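Local coordinates for ABC transporter, solute-binding protein (Staphylococcus aureus, PDB 6LKK) that binds glucose 6-phosphate in a cleft between two lobes and probably serves as a G6P sensor component in two-component signal transduction, at residues A[3-9]-A[51-57]; A[103-108]-A[177-183]. One frame throughout, in Å; residues are numbered along the deposited sequence.

How the interactions relate
Interactions 1 and 2 lie on opposite sides of the chain's centre, their own centres 31 Å apart and their nearest atoms about 15 Å apart, so they do not touch. Both reach the same branched mixed sheet, in which strand 213-221 pairs with strand 54-56 and with strand 92-105. Interaction 1 ends in the glucose 6-phosphate pocket, to which it contributes P8, Y9 and G57. Interaction 2 stands farther off: the side chain of V103 is about 12 Å from the sugar phosphate and about 9 Å from the side chains of T139 and T170, two residues that bind it. Along the chain, 3-9/51-57 closes before 103-108/177-183 opens.

Interaction 1: A[3-9]-A[51-57]; sequences LTVYSPY and RGDVFMG. With G6P (6-O-phosphono-alpha-D-glucopyranose), chain B.
The phenol of Y6 reaches back beside segment 51-57, and its OH accepts the backbone N-H of G52 (OH to N 2.8 Å, nearly straight at 171°). Swinging the ring to the side of its own backbone N (chi1 -54°) directs it this way; E46 holds the same hydroxyl. G52, with no side chain, lets T4 CB come within 3.7 Å of its CA and the Y6 ring pass close by. F55 crosses Y6 at about a right angle, its CD2 3.5 Å from Y6 CB, and the Y6 carbonyl O lies over one face of the F55 ring. The strands that carry them, 3-7 and 54-56, run parallel, joined by Y6 N to V54 O and M56 N to Y6 O bonds: neighbouring strands of the alpha/beta sheet of a periplasmic-binding-protein fold, with helix 36-45 touching Y6, P8 and F55. T4 O takes the N-H of D53 and, weakly, that of V54. V5 and V54 lie on the face away from the Y6 and F55 rings, and V5 CG1 meets M56 CG at 3.6 Å. A chi1 of -179° sets S7 OG opposite its own N, where it donates to M56 O at 2.8 Å and accepts from Y9 N in an ST turn, just where the chain reaches the sugar. There G57, whose backbone angles call for glycine, brings its CA to 3.3 Å from Y9 CE2. P8 CB lies 3.3 Å from O6 of glucose 6-phosphate, Y9 CD1 3.2 Å from its O4, and Y9 OH is hydrogen-bonded to D216, which also hydrogen-bonds the sugar phosphate.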
ATOM      1  N   LEU A   3      -9.995  -7.857  19.666  1.00 26.80           N
ATOM      2  CA  LEU A   3      -9.925  -6.622  18.893  1.00 27.83           C
ATOM      3  C   LEU A   3      -9.624  -6.987  17.446  1.00 24.75           C
ATOM      4  O   LEU A   3      -8.557  -7.536  17.151  1.00 27.85           O
ATOM      5  CB  LEU A   3      -8.855  -5.685  19.453  1.00 21.25           C
ATOM      6  CG  LEU A   3      -8.864  -4.233  18.969  1.00 23.31           C
ATOM      7  CD1 LEU A   3      -8.021  -3.388  19.902  1.00 25.34           C
ATOM      8  CD2 LEU A   3      -8.357  -4.092  17.534  1.00 25.11           C
ATOM      9  N   THR A   4     -10.556  -6.675  16.551  1.00 25.28           N
ATOM     10  CA  THR A   4     -10.452  -7.059  15.150  1.00 24.60           C
ATOM     11  C   THR A   4      -9.887  -5.905  14.331  1.00 22.72           C
ATOM     12  O   THR A   4     -10.383  -4.775  14.408  1.00 22.45           O
ATOM     13  CB  THR A   4     -11.815  -7.483  14.601  1.00 30.75           C
ATOM     14  OG1 THR A   4     -12.269  -8.643  15.311  1.00 35.41           O
ATOM     15  CG2 THR A   4     -11.730  -7.808  13.114  1.00 29.30           C
ATOM     16  N   VAL A   5      -8.859  -6.203  13.541  1.00 21.02           N
ATOM     17  CA  VAL A   5      -8.213  -5.240  12.659  1.00 19.97           C
ATOM     18  C   VAL A   5      -8.512  -5.643  11.220  1.00 20.23           C
ATOM     19  O   VAL A   5      -8.309  -6.802  10.843  1.00 22.48           O
ATOM     20  CB  VAL A   5      -6.693  -5.190  12.908  1.00 20.65           C
ATOM     21  CG1 VAL A   5      -6.001  -4.246  11.925  1.00 19.36           C
ATOM     22  CG2 VAL A   5      -6.397  -4.781  14.348  1.00 21.46           C
ATOM     23  N   TYR A   6      -9.001  -4.693  10.424  1.00 19.13           N
ATOM     24  CA  TYR A   6      -9.071  -4.864   8.976  1.00 20.02           C
ATOM     25  C   TYR A   6      -7.754  -4.396   8.376  1.00 18.58           C
ATOM     26  O   TYR A   6      -7.268  -3.314   8.717  1.00 19.96           O
ATOM     27  CB  TYR A   6     -10.210  -4.052   8.358  1.00 19.67           C
ATOM     28  CG  TYR A   6     -11.592  -4.265   8.933  1.00 21.49           C
ATOM     29  CD1 TYR A   6     -12.009  -3.575  10.063  1.00 22.99           C
ATOM     30  CD2 TYR A   6     -12.498  -5.116   8.315  1.00 23.34           C
ATOM     31  CE1 TYR A   6     -13.284  -3.750  10.579  1.00 24.55           C
ATOM     32  CE2 TYR A   6     -13.773  -5.298   8.823  1.00 24.84           C
ATOM     33  CZ  TYR A   6     -14.158  -4.612   9.954  1.00 29.22           C
ATOM     34  OH  TYR A   6     -15.425  -4.788  10.462  1.00 28.00           O
ATOM     35  N   SER A   7      -7.175  -5.197   7.481  1.00 18.66           N
ATOM     36  CA  SER A   7      -5.937  -4.741   6.859  1.00 18.99           C
ATOM     37  C   SER A   7      -5.664  -5.406   5.516  1.00 18.67           C
ATOM     38  O   SER A   7      -5.744  -6.636   5.404  1.00 18.38           O
ATOM     39  CB  SER A   7      -4.749  -4.995   7.784  1.00 18.81           C
ATOM     40  OG  SER A   7      -3.554  -4.530   7.181  1.00 18.20           O
ATOM     41  N   PRO A   8      -5.324  -4.633   4.478  1.00 17.45           N
ATOM     42  CA  PRO A   8      -4.830  -5.243   3.235  1.00 17.84           C
ATOM     43  C   PRO A   8      -3.378  -5.680   3.297  1.00 17.66           C
ATOM     44  O   PRO A   8      -2.896  -6.291   2.332  1.00 17.83           O
ATOM     45  CB  PRO A   8      -5.017  -4.121   2.205  1.00 16.69           C
ATOM     46  CG  PRO A   8      -4.860  -2.878   3.005  1.00 16.49           C
ATOM     47  CD  PRO A   8      -5.492  -3.176   4.337  1.00 18.09           C
ATOM     48  N   TYR A   9      -2.660  -5.380   4.378  1.00 18.90           N
ATOM     49  CA  TYR A   9      -1.281  -5.826   4.500  1.00 16.34           C
ATOM     50  C   TYR A   9      -1.212  -7.346   4.504  1.00 18.88           C
ATOM     51  O   TYR A   9      -2.154  -8.033   4.907  1.00 19.69           O
ATOM     52  CB  TYR A   9      -0.635  -5.308   5.786  1.00 16.86           C
ATOM     53  CG  TYR A   9      -0.323  -3.830   5.809  1.00 16.54           C
ATOM     54  CD1 TYR A   9       0.526  -3.265   4.870  1.00 17.70           C
ATOM     55  CD2 TYR A   9      -0.844  -3.010   6.798  1.00 18.26           C
ATOM     56  CE1 TYR A   9       0.821  -1.915   4.897  1.00 15.91           C
ATOM     57  CE2 TYR A   9      -0.552  -1.663   6.836  1.00 18.28           C
ATOM     58  CZ  TYR A   9       0.280  -1.119   5.886  1.00 16.96           C
ATOM     59  OH  TYR A   9       0.572   0.223   5.922  1.00 18.87           O
ATOM     60  N   ARG A  51     -18.945  -5.230  13.586  1.00 32.63           N
ATOM     61  CA  ARG A  51     -17.751  -4.683  12.962  1.00 32.37           C
ATOM     62  C   ARG A  51     -16.533  -4.794  13.871  1.00 33.42           C
ATOM     63  O   ARG A  51     -16.635  -4.864  15.099  1.00 31.96           O
ATOM     64  CB  ARG A  51     -17.966  -3.218  12.598  1.00 26.43           C
ATOM     65  CG  ARG A  51     -18.884  -3.002  11.423  1.00 28.34           C
ATOM     66  CD  ARG A  51     -19.063  -1.525  11.162  1.00 32.11           C
ATOM     67  NE  ARG A  51     -19.906  -1.272  10.002  1.00 31.59           N
ATOM     68  CZ  ARG A  51     -20.221  -0.062   9.560  1.00 32.97           C
ATOM     69  NH1 ARG A  51     -19.764   1.017  10.181  1.00 40.23           N
ATOM     70  NH2 ARG A  51     -20.997   0.071   8.494  1.00 34.26           N
ATOM     71  N   GLY A  52     -15.365  -4.802  13.237  1.00 30.97           N
ATOM     72  CA  GLY A  52     -14.111  -4.681  13.940  1.00 25.20           C
ATOM     73  C   GLY A  52     -13.855  -3.246  14.359  1.00 22.66           C
ATOM     74  O   GLY A  52     -14.708  -2.365  14.245  1.00 23.76           O
ATOM     75  N   ASP A  53     -12.636  -3.011  14.829  1.00 24.60           N
ATOM     76  CA  ASP A  53     -12.319  -1.789  15.553  1.00 22.66           C
ATOM     77  C   ASP A  53     -11.318  -0.882  14.861  1.00 22.16           C
ATOM     78  O   ASP A  53     -11.401   0.335  15.034  1.00 20.44           O
ATOM     79  CB  ASP A  53     -11.784  -2.141  16.947  1.00 20.48           C
ATOM     80  CG  ASP A  53     -12.875  -2.635  17.874  1.00 28.28           C
ATOM     81  OD1 ASP A  53     -13.678  -1.799  18.338  1.00 33.61           O
ATOM     82  OD2 ASP A  53     -12.943  -3.857  18.117  1.00 34.93           O
ATOM     83  N   VAL A  54     -10.375  -1.425  14.094  1.00 21.57           N
ATOM     84  CA  VAL A  54      -9.310  -0.630  13.493  1.00 20.22           C
ATOM     85  C   VAL A  54      -9.099  -1.086  12.058  1.00 19.00           C
ATOM     86  O   VAL A  54      -9.164  -2.282  11.755  1.00 20.46           O
ATOM     87  CB  VAL A  54      -7.998  -0.740  14.299  1.00 20.70           C
ATOM     88  CG1 VAL A  54      -6.864   0.003  13.600  1.00 21.49           C
ATOM     89  CG2 VAL A  54      -8.192  -0.194  15.705  1.00 22.15           C
ATOM     90  N   PHE A  55      -8.853  -0.124  11.175  1.00 18.11           N
ATOM     91  CA  PHE A  55      -8.465  -0.381   9.794  1.00 18.24           C
ATOM     92  C   PHE A  55      -7.057   0.167   9.614  1.00 18.14           C
ATOM     93  O   PHE A  55      -6.814   1.343   9.891  1.00 18.14           O
ATOM     94  CB  PHE A  55      -9.437   0.288   8.819  1.00 21.32           C
ATOM     95  CG  PHE A  55      -9.408  -0.288   7.432  1.00 22.34           C
ATOM     96  CD1 PHE A  55      -8.275  -0.191   6.643  1.00 19.53           C
ATOM     97  CD2 PHE A  55     -10.530  -0.906   6.907  1.00 21.31           C
ATOM     98  CE1 PHE A  55      -8.257  -0.717   5.364  1.00 21.22           C
ATOM     99  CE2 PHE A  55     -10.518  -1.429   5.631  1.00 21.83           C
ATOM    100  CZ  PHE A  55      -9.380  -1.334   4.858  1.00 20.28           C
ATOM    101  N   MET A  56      -6.129  -0.680   9.170  1.00 19.83           N
ATOM    102  CA  MET A  56      -4.750  -0.249   8.968  1.00 18.34           C
ATOM    103  C   MET A  56      -4.257  -0.728   7.611  1.00 20.00           C
ATOM    104  O   MET A  56      -4.443  -1.894   7.248  1.00 18.14           O
ATOM    105  CB  MET A  56      -3.827  -0.754  10.085  1.00 20.07           C
ATOM    106  CG  MET A  56      -3.571  -2.250  10.094  1.00 23.06           C
ATOM    107  SD  MET A  56      -2.537  -2.748  11.492  1.00 23.16           S
ATOM    108  CE  MET A  56      -0.938  -2.090  11.023  1.00 24.77           C
ATOM    109  N   GLY A  57      -3.631   0.174   6.870  1.00 17.77           N
ATOM    110  CA  GLY A  57      -3.153  -0.117   5.538  1.00 17.95           C
ATOM    111  C   GLY A  57      -4.049   0.486   4.470  1.00 17.34           C
ATOM    112  O   GLY A  57      -5.214   0.821   4.699  1.00 20.95           O
TER
HETATM  113  C1  G6P B 401      -0.899  -0.783  -1.178  1.00 34.23           C
HETATM  114  C2  G6P B 401      -0.641  -0.138   0.206  1.00 19.60           C
HETATM  115  C3  G6P B 401      -0.542  -1.100   1.330  1.00 16.31           C
HETATM  116  C4  G6P B 401      -1.471  -2.217   1.155  1.00 21.05           C
HETATM  117  C5  G6P B 401      -1.032  -3.048  -0.046  1.00 17.44           C
HETATM  118  C6  G6P B 401      -2.040  -4.111  -0.346  1.00 18.51           C
HETATM  119  O1  G6P B 401       0.034  -0.317  -2.105  1.00 20.78           O
HETATM  120  O2  G6P B 401       0.567   0.641   0.166  1.00 20.56           O
HETATM  121  O3  G6P B 401      -0.877  -0.386   2.598  1.00 18.79           O
HETATM  122  O4  G6P B 401      -1.462  -3.069   2.327  1.00 19.42           O
HETATM  123  O5  G6P B 401      -0.867  -2.244  -1.273  1.00 20.33           O
HETATM  124  O6  G6P B 401      -3.286  -3.497  -0.590  1.00 16.32           O
HETATM  125  P   G6P B 401      -4.161  -3.905  -1.977  1.00 16.74           P
HETATM  126  O1P G6P B 401      -5.499  -3.192  -1.908  1.00 19.19           O
HETATM  127  O2P G6P B 401      -4.382  -5.430  -2.031  1.00 17.54           O
HETATM  128  O3P G6P B 401      -3.416  -3.457  -3.181  1.00 16.90           O

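Interaction 2: A[103-108]-A[177-183]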
ATOM      1  N   VAL A 103       8.049  -4.830 -10.433  1.00 14.52           N
ATOM      2  CA  VAL A 103       8.853  -6.006 -10.128  1.00 16.98           C
ATOM      3  C   VAL A 103       9.124  -6.750 -11.426  1.00 16.16           C
ATOM      4  O   VAL A 103       8.230  -6.907 -12.265  1.00 17.05           O
ATOM      5  CB  VAL A 103       8.178  -6.919  -9.086  1.00 17.51           C
ATOM      6  CG1 VAL A 103       8.207  -6.247  -7.717  1.00 18.25           C
ATOM      7  CG2 VAL A 103       6.756  -7.267  -9.501  1.00 19.00           C
ATOM      8  N   VAL A 104      10.367  -7.186 -11.592  1.00 17.59           N
ATOM      9  CA  VAL A 104      10.834  -7.841 -12.805  1.00 14.44           C
ATOM     10  C   VAL A 104      11.427  -9.185 -12.418  1.00 19.07           C
ATOM     11  O   VAL A 104      12.145  -9.288 -11.420  1.00 18.55           O
ATOM     12  CB  VAL A 104      11.881  -6.975 -13.538  1.00 15.72           C
ATOM     13  CG1 VAL A 104      12.383  -7.681 -14.793  1.00 21.07           C
ATOM     14  CG2 VAL A 104      11.300  -5.610 -13.875  1.00 19.00           C
ATOM     15  N   ASN A 105      11.123 -10.216 -13.201  1.00 17.16           N
ATOM     16  CA  ASN A 105      11.746 -11.517 -12.990  1.00 16.89           C
ATOM     17  C   ASN A 105      13.114 -11.492 -13.659  1.00 15.93           C
ATOM     18  O   ASN A 105      13.213 -11.378 -14.885  1.00 19.91           O
ATOM     19  CB  ASN A 105      10.875 -12.645 -13.531  1.00 18.94           C
ATOM     20  CG  ASN A 105      11.484 -14.015 -13.282  1.00 22.22           C
ATOM     21  OD1 ASN A 105      12.606 -14.291 -13.707  1.00 22.30           O
ATOM     22  ND2 ASN A 105      10.763 -14.867 -12.563  1.00 22.78           N
ATOM     23  N   SER A 106      14.167 -11.587 -12.850  1.00 17.76           N
ATOM     24  CA  SER A 106      15.529 -11.419 -13.336  1.00 20.47           C
ATOM     25  C   SER A 106      16.090 -12.673 -13.994  1.00 26.79           C
ATOM     26  O   SER A 106      17.164 -12.602 -14.600  1.00 26.61           O
ATOM     27  CB  SER A 106      16.435 -10.984 -12.181  1.00 20.66           C
ATOM     28  OG  SER A 106      16.346 -11.887 -11.092  1.00 23.22           O
ATOM     29  N   ASP A 107      15.402 -13.811 -13.893  1.00 22.93           N
ATOM     30  CA  ASP A 107      15.788 -14.993 -14.655  1.00 19.95           C
ATOM     31  C   ASP A 107      15.177 -15.006 -16.048  1.00 24.02           C
ATOM     32  O   ASP A 107      15.790 -15.540 -16.979  1.00 27.42           O
ATOM     33  CB  ASP A 107      15.387 -16.269 -13.907  1.00 20.67           C
ATOM     34  CG  ASP A 107      16.398 -16.671 -12.847  1.00 23.51           C
ATOM     35  OD1 ASP A 107      17.463 -16.024 -12.760  1.00 24.55           O
ATOM     36  OD2 ASP A 107      16.128 -17.639 -12.100  1.00 24.05           O
ATOM     37  N   LEU A 108      13.989 -14.426 -16.216  1.00 20.58           N
ATOM     38  CA  LEU A 108      13.358 -14.330 -17.526  1.00 19.81           C
ATOM     39  C   LEU A 108      13.788 -13.092 -18.295  1.00 23.64           C
ATOM     40  O   LEU A 108      13.723 -13.089 -19.530  1.00 23.49           O
ATOM     41  CB  LEU A 108      11.835 -14.310 -17.380  1.00 21.36           C
ATOM     42  CG  LEU A 108      11.188 -15.560 -16.784  1.00 25.88           C
ATOM     43  CD1 LEU A 108       9.718 -15.306 -16.514  1.00 25.72           C
ATOM     44  CD2 LEU A 108      11.365 -16.747 -17.717  1.00 29.89           C
ATOM     45  N   VAL A 177       5.017 -13.163 -10.771  1.00 18.14           N
ATOM     46  CA  VAL A 177       6.282 -12.663 -11.304  1.00 15.68           C
ATOM     47  C   VAL A 177       7.444 -13.435 -10.695  1.00 18.15           C
ATOM     48  O   VAL A 177       8.338 -13.910 -11.406  1.00 18.44           O
ATOM     49  CB  VAL A 177       6.420 -11.150 -11.050  1.00 16.48           C
ATOM     50  CG1 VAL A 177       7.817 -10.668 -11.422  1.00 18.72           C
ATOM     51  CG2 VAL A 177       5.386 -10.379 -11.851  1.00 18.54           C
ATOM     52  N   ALA A 178       7.447 -13.572  -9.367  1.00 17.62           N
ATOM     53  CA  ALA A 178       8.543 -14.259  -8.690  1.00 16.18           C
ATOM     54  C   ALA A 178       8.672 -15.701  -9.160  1.00 18.56           C
ATOM     55  O   ALA A 178       9.784 -16.227  -9.271  1.00 20.78           O
ATOM     56  CB  ALA A 178       8.337 -14.209  -7.177  1.00 17.91           C
ATOM     57  N   LYS A 179       7.547 -16.358  -9.437  1.00 18.10           N
ATOM     58  CA  LYS A 179       7.544 -17.756  -9.848  1.00 18.96           C
ATOM     59  C   LYS A 179       7.691 -17.940 -11.354  1.00 21.22           C
ATOM     60  O   LYS A 179       7.651 -19.079 -11.832  1.00 22.39           O
ATOM     61  CB  LYS A 179       6.261 -18.437  -9.364  1.00 18.98           C
ATOM     62  CG  LYS A 179       6.221 -18.641  -7.859  1.00 18.98           C
ATOM     63  CD  LYS A 179       4.943 -19.325  -7.417  1.00 20.57           C
ATOM     64  CE  LYS A 179       4.933 -19.559  -5.918  1.00 21.44           C
ATOM     65  NZ  LYS A 179       3.695 -20.250  -5.473  1.00 22.23           N
ATOM     66  N   GLY A 180       7.858 -16.859 -12.111  1.00 19.95           N
ATOM     67  CA  GLY A 180       8.181 -16.960 -13.517  1.00 24.16           C
ATOM     68  C   GLY A 180       7.003 -17.061 -14.456  1.00 25.44           C
ATOM     69  O   GLY A 180       7.195 -17.433 -15.619  1.00 26.57           O
ATOM     70  N   LYS A 181       5.792 -16.748 -13.997  1.00 21.14           N
ATOM     71  CA  LYS A 181       4.643 -16.759 -14.894  1.00 20.07           C
ATOM     72  C   LYS A 181       4.546 -15.471 -15.698  1.00 26.13           C
ATOM     73  O   LYS A 181       3.972 -15.470 -16.793  1.00 27.11           O
ATOM     74  CB  LYS A 181       3.355 -16.986 -14.100  1.00 26.05           C
ATOM     75  CG  LYS A 181       2.115 -17.107 -14.974  1.00 34.01           C
ATOM     76  CD  LYS A 181       0.868 -17.357 -14.147  1.00 44.06           C
ATOM     77  CE  LYS A 181      -0.349 -17.532 -15.038  1.00 40.50           C
ATOM     78  NZ  LYS A 181      -1.602 -17.693 -14.254  1.00 54.06           N
ATOM     79  N   TYR A 182       5.096 -14.374 -15.178  1.00 21.89           N
ATOM     80  CA  TYR A 182       5.127 -13.103 -15.880  1.00 20.83           C
ATOM     81  C   TYR A 182       6.535 -12.532 -15.828  1.00 19.49           C
ATOM     82  O   TYR A 182       7.287 -12.777 -14.882  1.00 22.60           O
ATOM     83  CB  TYR A 182       4.142 -12.091 -15.276  1.00 19.75           C
ATOM     84  CG  TYR A 182       2.695 -12.512 -15.362  1.00 19.32           C
ATOM     85  CD1 TYR A 182       1.995 -12.427 -16.559  1.00 23.96           C
ATOM     86  CD2 TYR A 182       2.027 -12.989 -14.244  1.00 22.64           C
ATOM     87  CE1 TYR A 182       0.670 -12.810 -16.638  1.00 26.44           C
ATOM     88  CE2 TYR A 182       0.702 -13.375 -14.316  1.00 23.91           C
ATOM     89  CZ  TYR A 182       0.029 -13.283 -15.513  1.00 31.41           C
ATOM     90  OH  TYR A 182      -1.290 -13.667 -15.587  1.00 38.37           O
ATOM     91  N   TYR A 183       6.878 -11.760 -16.859  1.00 19.64           N
ATOM     92  CA  TYR A 183       8.178 -11.101 -16.895  1.00 18.71           C
ATOM     93  C   TYR A 183       8.256  -9.958 -15.892  1.00 19.63           C
ATOM     94  O   TYR A 183       9.333  -9.681 -15.353  1.00 18.57           O
ATOM     95  CB  TYR A 183       8.460 -10.580 -18.303  1.00 22.10           C
ATOM     96  CG  TYR A 183       9.007 -11.625 -19.246  1.00 27.56           C
ATOM     97  CD1 TYR A 183       8.360 -12.842 -19.419  1.00 29.44           C
ATOM     98  CD2 TYR A 183      10.168 -11.392 -19.968  1.00 25.31           C
ATOM     99  CE1 TYR A 183       8.859 -13.798 -20.281  1.00 36.19           C
ATOM    100  CE2 TYR A 183      10.674 -12.341 -20.834  1.00 27.31           C
ATOM    101  CZ  TYR A 183      10.015 -13.542 -20.987  1.00 36.37           C
ATOM    102  OH  TYR A 183      10.516 -14.491 -21.848  1.00 39.16           O
TER
HETATM  103  O   HOH W   1      13.268 -15.326 -20.860  1.00 38.94           O
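N105, the last residue of strand 92-105, meets the chain that leaves helix 170-178 through its backbone: its N-H bonds to Y183 O at 2.8 Å, with an angle of 173° at the hydrogen. The helix ends in a Schellman motif at G180, whose positive phi suits glycine, and the chain then turns back to Y183 beside the strand. The N105 side chain links the strand end to this helix end. With CG anti to the backbone N (chi1 -178°), ND2 is carried to V177 O at 2.9 Å; the acceptor lies in the amide plane, and ND2 sits almost in line with the V177 C=O bond. V177 O also takes the N-H of G180, so one carbonyl of the final helical turn serves two donors. At the other end of the amide, OD1 accepts D107 N and L108 N from opposite faces of its plane, an Asx turn through D107 N that L108 N widens to an Asx motif. Asparagine suits this place because it offers both a donor and an acceptor, and its two ends fix the rotation of the amide. Beside it, V103 CG2 touches V177 CG1 at 4.0 Å, an apolar contact that I174 and A192 extend. L108 CB sits over the centre of the Y183 ring, 5° off the normal, in a CH-pi contact, while L108 CD1 lies 3.4 Å from G180 O. A water joins L108 O, to which it donates at 2.6 Å, to Y183 OH. Asx and Schellman motifs thus meet at a helix-to-strand connection of the alpha/beta fold: from helix 170-178 the chain passes through Y183 into strand 184-188, which pairs antiparallel with strand 92-105.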